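Local coordinates for xylose isomerase-like TIM barrel domain-containing protein (Parabacteroides distasonis, PDB 4KW2) that is of unknown function but folds as a xylose isomerase-like TIM barrel, consistent with an enzymatic role such as isomerisation, at residues G49-Q57 against I93-G101. Numbering follows the deposited sequence.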
loop_
_atom_site.group_PDB
_atom_site.type_symbol
_atom_site.label_atom_id
_atom_site.label_comp_id
_atom_site.label_asym_id
_atom_site.label_seq_id
_atom_site.Cartn_x
_atom_site.Cartn_y
_atom_site.Cartn_z
ATOM N N GLY A 49 -2.312 10.717 -25.408
ATOM C CA GLY A 49 -2.048 12.068 -25.907
ATOM C C GLY A 49 -2.094 13.168 -24.862
ATOM O O GLY A 49 -2.140 14.351 -25.213
ATOM N N TYR A 50 -2.074 12.790 -23.585
ATOM C CA TYR A 50 -2.202 13.749 -22.478
ATOM C C TYR A 50 -1.365 13.321 -21.280
ATOM O O TYR A 50 -1.108 12.134 -21.089
ATOM C CB TYR A 50 -3.664 13.870 -22.046
ATOM C CG TYR A 50 -4.592 14.345 -23.140
ATOM C CD1 TYR A 50 -4.763 15.701 -23.389
ATOM C CD2 TYR A 50 -5.302 13.435 -23.928
ATOM C CE1 TYR A 50 -5.606 16.142 -24.394
ATOM C CE2 TYR A 50 -6.153 13.871 -24.936
ATOM C CZ TYR A 50 -6.300 15.224 -25.159
ATOM O OH TYR A 50 -7.138 15.669 -26.145
ATOM N N ALA A 51 -0.943 14.288 -20.472
ATOM C CA ALA A 51 -0.157 13.986 -19.280
ATOM C C ALA A 51 -0.520 14.890 -18.102
ATOM O O ALA A 51 -0.825 16.063 -18.281
ATOM C CB ALA A 51 1.322 14.094 -19.593
ATOM N N GLU A 52 -0.524 14.306 -16.906
ATOM C CA GLU A 52 -0.605 15.052 -15.652
ATOM C C GLU A 52 0.750 14.905 -14.969
ATOM O O GLU A 52 1.085 13.827 -14.467
ATOM C CB GLU A 52 -1.716 14.506 -14.752
ATOM C CG GLU A 52 -1.747 15.134 -13.359
ATOM C CD GLU A 52 -2.916 14.664 -12.510
ATOM O OE1 GLU A 52 -3.805 13.962 -13.045
ATOM O OE2 GLU A 52 -2.949 14.998 -11.300
ATOM N N ALA A 53 1.530 15.983 -14.955
ATOM C CA ALA A 53 2.911 15.901 -14.502
ATOM C C ALA A 53 3.104 16.379 -13.061
ATOM O O ALA A 53 2.571 17.415 -12.653
ATOM C CB ALA A 53 3.821 16.661 -15.446
ATOM N N PHE A 54 3.875 15.602 -12.306
ATOM C CA PHE A 54 4.268 15.948 -10.952
ATOM C C PHE A 54 5.627 16.648 -10.991
ATOM O O PHE A 54 6.487 16.329 -11.828
ATOM C CB PHE A 54 4.340 14.693 -10.068
ATOM C CG PHE A 54 5.572 13.858 -10.302
ATOM C CD1 PHE A 54 5.617 12.930 -11.340
ATOM C CD2 PHE A 54 6.691 14.018 -9.510
ATOM C CE1 PHE A 54 6.760 12.183 -11.573
ATOM C CE2 PHE A 54 7.836 13.270 -9.737
ATOM C CZ PHE A 54 7.868 12.350 -10.769
ATOM N N PHE A 55 5.826 17.577 -10.062
ATOM C CA PHE A 55 7.041 18.383 -9.997
ATOM C C PHE A 55 8.214 17.631 -9.370
ATOM O O PHE A 55 8.037 16.657 -8.625
ATOM C CB PHE A 55 6.783 19.654 -9.183
ATOM C CG PHE A 55 6.112 20.767 -9.947
ATOM C CD1 PHE A 55 5.480 20.548 -11.164
ATOM C CD2 PHE A 55 6.088 22.048 -9.412
ATOM C CE1 PHE A 55 4.868 21.589 -11.844
ATOM C CE2 PHE A 55 5.478 23.088 -10.083
ATOM C CZ PHE A 55 4.859 22.856 -11.298
ATOM N N PHE A 56 9.405 18.131 -9.692
ATOM C CA PHE A 56 10.706 17.658 -9.199
ATOM C C PHE A 56 11.232 16.405 -9.888
ATOM O O PHE A 56 12.256 15.860 -9.483
ATOM C CB PHE A 56 10.730 17.547 -7.668
ATOM C CG PHE A 56 10.366 18.837 -6.979
ATOM C CD1 PHE A 56 11.222 19.927 -7.038
ATOM C CD2 PHE A 56 9.158 18.974 -6.301
ATOM C CE1 PHE A 56 10.889 21.126 -6.425
ATOM C CE2 PHE A 56 8.824 20.168 -5.680
ATOM C CZ PHE A 56 9.689 21.245 -5.744
ATOM N N GLN A 57 10.569 15.981 -10.960
ATOM C CA GLN A 57 11.131 14.957 -11.833
ATOM C C GLN A 57 12.237 15.575 -12.683
ATOM O O GLN A 57 12.053 16.649 -13.266
ATOM C CB GLN A 57 10.060 14.367 -12.753
ATOM C CG GLN A 57 10.512 13.090 -13.450
ATOM C CD GLN A 57 9.420 12.445 -14.283
ATOM O OE1 GLN A 57 8.533 13.120 -14.798
ATOM N NE2 GLN A 57 9.480 11.129 -14.415
ATOM N N ILE A 93 -1.528 18.708 -20.357
ATOM C CA ILE A 93 -2.864 19.185 -20.003
ATOM C C ILE A 93 -2.997 19.542 -18.523
ATOM O O ILE A 93 -3.734 20.464 -18.173
ATOM C CB ILE A 93 -3.937 18.136 -20.395
ATOM C CG1 ILE A 93 -5.344 18.739 -20.401
ATOM C CG2 ILE A 93 -3.888 16.909 -19.494
ATOM C CD1 ILE A 93 -5.667 19.457 -21.687
ATOM N N ALA A 94 -2.283 18.825 -17.658
ATOM C CA ALA A 94 -2.421 19.038 -16.227
ATOM C C ALA A 94 -1.093 19.001 -15.495
ATOM O O ALA A 94 -0.142 18.361 -15.934
ATOM C CB ALA A 94 -3.366 18.002 -15.633
ATOM N N PHE A 95 -1.052 19.711 -14.375
ATOM C CA PHE A 95 -0.000 19.568 -13.395
ATOM C C PHE A 95 -0.644 19.357 -12.035
ATOM O O PHE A 95 -1.687 19.932 -11.741
ATOM C CB PHE A 95 0.889 20.808 -13.371
ATOM C CG PHE A 95 1.702 20.980 -14.613
ATOM C CD1 PHE A 95 2.841 20.221 -14.815
ATOM C CD2 PHE A 95 1.325 21.887 -15.587
ATOM C CE1 PHE A 95 3.593 20.365 -15.967
ATOM C CE2 PHE A 95 2.073 22.035 -16.742
ATOM C CZ PHE A 95 3.209 21.272 -16.931
ATOM N N GLY A 96 -0.009 18.535 -11.212
ATOM C CA GLY A 96 -0.477 18.282 -9.861
ATOM C C GLY A 96 0.052 16.944 -9.396
ATOM O O GLY A 96 0.675 16.237 -10.189
ATOM N N VAL A 97 -0.189 16.578 -8.132
ATOM C CA VAL A 97 -1.070 17.326 -7.231
ATOM C C VAL A 97 -0.289 18.338 -6.380
ATOM O O VAL A 97 0.640 17.981 -5.651
ATOM C CB VAL A 97 -1.858 16.378 -6.302
ATOM C CG1 VAL A 97 -2.835 17.158 -5.432
ATOM C CG2 VAL A 97 -2.591 15.321 -7.115
ATOM N N ALA A 98 -0.696 19.598 -6.453
ATOM C CA ALA A 98 -0.052 20.646 -5.679
ATOM C C ALA A 98 -0.806 20.880 -4.371
ATOM O O ALA A 98 -2.031 20.964 -4.352
ATOM C CB ALA A 98 0.032 21.924 -6.493
ATOM N N SER A 99 -0.055 20.977 -3.281
ATOM C CA SER A 99 -0.623 21.160 -1.953
ATOM C C SER A 99 0.210 22.194 -1.205
ATOM O O SER A 99 0.716 21.935 -0.113
ATOM C CB SER A 99 -0.643 19.823 -1.209
ATOM O OG SER A 99 -1.368 19.909 0.007
ATOM N N TYR A 100 0.338 23.370 -1.810
ATOM C CA TYR A 100 1.203 24.430 -1.289
ATOM C C TYR A 100 0.629 25.119 -0.063
ATOM O O TYR A 100 -0.586 25.121 0.161
ATOM C CB TYR A 100 1.454 25.491 -2.354
ATOM C CG TYR A 100 2.266 25.039 -3.533
ATOM C CD1 TYR A 100 3.619 24.759 -3.398
ATOM C CD2 TYR A 100 1.696 24.923 -4.794
ATOM C CE1 TYR A 100 4.381 24.367 -4.488
ATOM C CE2 TYR A 100 2.448 24.528 -5.886
ATOM C CZ TYR A 100 3.789 24.255 -5.727
ATOM O OH TYR A 100 4.542 23.872 -6.804
ATOM N N GLY A 101 1.519 25.743 0.700
ATOM C CA GLY A 101 1.158 26.409 1.943
ATOM C C GLY A 101 1.190 27.924 1.899
ATOM O O GLY A 101 0.790 28.565 2.865
#
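With CG anti to the carbonyl carbon in both Phe95 (chi1 -68°) and Phe55 (chi1 -81°), the two side chains cross at about a right angle, and Phe95 CD1 comes to the edge of the Phe55 ring, 3.8 Å from its CE1. Phe95 also lies against the small methyl of Ala53, CB to CD1 being 3.7 Å. Farther along, the hydroxyl of Tyr100 reaches the Phe55 ring, OH lying 3.5 Å from CE2; that hydroxyl is hydrogen-bonded to Trp216 of the second subunit, whose indole also stacks on Phe55, so this aromatic cluster extends into the subunit interface. Between the two strands, three backbone bonds zip the parallel segments 50-53 and 93-98 together: Ala94 N to Ala51 O (3.2 Å), Ala53 N to Ala94 O (3.1 Å) and Gly96 N to Ala53 O (3.2 Å). At the start of the pairing, Ile93 CB abuts the edge of the Tyr50 ring at CD1.

Glu52 and Ala94 share the face opposite to Ala53 and Phe95, their CB atoms 4.0 Å apart. The extended glutamate passes beside the alanine methyl and carries its carboxylate into the barrel, where OE1 bonds to Ser240 and OE2 to Thr122 and His203, linking strands across the interior. Replacing Glu52 by an alanine would probably leave Ser240, Thr122 and His203 without the carboxylate they share and open a gap beside Ala94. Gly96 adopts backbone angles at which a side chain would collide with the carbonyl oxygen of Phe95, and the peptide bond to Val97 is cis. Together with helix 75-86, which connects them, the two parallel strands form a beta-alpha-beta unit of the eight-stranded TIM barrel.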